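Local coordinates for tegument protein VP22 (Human herpesvirus 1, PDB 4XAL) that modulates the viral host-shutoff RNase, supports late viral mRNA accumulation and translation, and stabilises microtubules during herpesvirus infection, at residues A[80-83]-A[84-88]. Residues are numbered along the deposited sequence; the frame is centred on the assembly and turned at random.
Sequences EDLN and ELLGI
Helix 79-88, the short helix that follows the long helix 41-74 in the VP22 core domain, brings E80 and E84 together one turn apart and carries the first residues of a sequence assigned by similarity as a nuclear export signal. The two glutamates meet through their carboxylates, with E80 OE2 2.6 Å from E84 OE2 and the planes turned 74° against each other. The E80 chain turns about its CB-CG bond (chi2 56°), bringing its acid group forward along the helix, whereas the E84 chain reaches back toward the N-terminal end over the carbonyl of E80. E84 N donates the backbone bond to E80 O (3.1 Å). D81 OD1 lies 3.9 Å from E84 OE1, while D81 OD2 is bound by the backbone N of R77. L86 N to L82 O is the straightest of the backbone bonds (N-H...O angle 168°), and G87 N to N83 O is weak at 3.3 Å. On another side, L82 CD1 approaches L85 CD2 at 4.4 Å; both leucines pack on W71 of helix 41-74. With two carboxylate oxygens so close, one of the two acids is probably protonated and donates to the other, and the D81 carboxylate may add to this tendency.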
loop_
_atom_site.group_PDB
_atom_site.type_symbol
_atom_site.label_atom_id
_atom_site.label_comp_id
_atom_site.label_asym_id
_atom_site.label_seq_id
_atom_site.Cartn_x
_atom_site.Cartn_y
_atom_site.Cartn_z
ATOM N N GLU A 80 13.364 21.500 16.226
ATOM C CA GLU A 80 13.268 22.566 15.240
ATOM C C GLU A 80 13.517 22.038 13.824
ATOM O O GLU A 80 12.833 22.447 12.878
ATOM C CB GLU A 80 14.259 23.691 15.571
ATOM C CG GLU A 80 14.373 24.778 14.499
ATOM C CD GLU A 80 13.040 25.430 14.138
ATOM O OE1 GLU A 80 12.115 25.451 14.981
ATOM O OE2 GLU A 80 12.922 25.944 13.001
ATOM N N ASP A 81 14.505 21.158 13.673
ATOM C CA ASP A 81 14.755 20.512 12.376
ATOM C C ASP A 81 13.494 19.808 11.904
ATOM O O ASP A 81 13.128 19.817 10.725
ATOM C CB ASP A 81 15.855 19.456 12.468
ATOM C CG ASP A 81 17.240 20.043 12.592
ATOM O OD1 ASP A 81 17.388 21.278 12.509
ATOM O OD2 ASP A 81 18.167 19.234 12.756
ATOM N N LEU A 82 12.868 19.132 12.850
ATOM C CA LEU A 82 11.734 18.278 12.524
ATOM C C LEU A 82 10.550 19.126 12.097
ATOM O O LEU A 82 9.872 18.809 11.121
ATOM C CB LEU A 82 11.402 17.399 13.727
ATOM C CG LEU A 82 10.236 16.437 13.549
ATOM C CD1 LEU A 82 10.467 15.572 12.309
ATOM C CD2 LEU A 82 10.139 15.592 14.809
ATOM N N ASN A 83 10.310 20.219 12.815
ATOM C CA ASN A 83 9.293 21.192 12.427
ATOM C C ASN A 83 9.486 21.660 10.987
ATOM O O ASN A 83 8.532 21.779 10.221
ATOM C CB ASN A 83 9.326 22.396 13.376
ATOM C CG ASN A 83 8.224 23.399 13.095
ATOM O OD1 ASN A 83 7.054 23.034 12.976
ATOM N ND2 ASN A 83 8.591 24.676 13.003
ATOM N N GLU A 84 10.736 21.939 10.630
ATOM C CA GLU A 84 11.069 22.345 9.272
ATOM C C GLU A 84 10.775 21.239 8.263
ATOM O O GLU A 84 10.211 21.487 7.180
ATOM C CB GLU A 84 12.549 22.751 9.201
ATOM C CG GLU A 84 12.842 24.031 9.966
ATOM C CD GLU A 84 14.291 24.157 10.397
ATOM O OE1 GLU A 84 15.125 23.320 10.009
ATOM O OE2 GLU A 84 14.599 25.101 11.149
ATOM N N LEU A 85 11.173 20.020 8.605
ATOM C CA LEU A 85 10.999 18.898 7.685
ATOM C C LEU A 85 9.512 18.643 7.432
ATOM O O LEU A 85 9.100 18.394 6.297
ATOM C CB LEU A 85 11.676 17.642 8.231
ATOM C CG LEU A 85 11.414 16.351 7.452
ATOM C CD1 LEU A 85 12.058 16.418 6.070
ATOM C CD2 LEU A 85 11.910 15.137 8.222
ATOM N N LEU A 86 8.708 18.706 8.494
ATOM C CA LEU A 86 7.261 18.529 8.356
ATOM C C LEU A 86 6.690 19.503 7.333
ATOM O O LEU A 86 5.847 19.139 6.517
ATOM C CB LEU A 86 6.566 18.719 9.702
ATOM C CG LEU A 86 6.854 17.655 10.755
ATOM C CD1 LEU A 86 6.278 18.086 12.111
ATOM C CD2 LEU A 86 6.257 16.338 10.332
ATOM N N GLY A 87 7.171 20.741 7.367
ATOM C CA GLY A 87 6.689 21.756 6.446
ATOM C C GLY A 87 6.926 21.464 4.977
ATOM O O GLY A 87 6.178 21.941 4.119
ATOM N N ILE A 88 7.959 20.688 4.667
ATOM C CA ILE A 88 8.281 20.399 3.274
ATOM C C ILE A 88 7.933 18.986 2.835
ATOM O O ILE A 88 8.226 18.594 1.709
ATOM C CB ILE A 88 9.779 20.621 2.985
ATOM C CG1 ILE A 88 10.630 19.636 3.786
ATOM C CG2 ILE A 88 10.169 22.040 3.326
ATOM C CD1 ILE A 88 12.042 19.509 3.275
#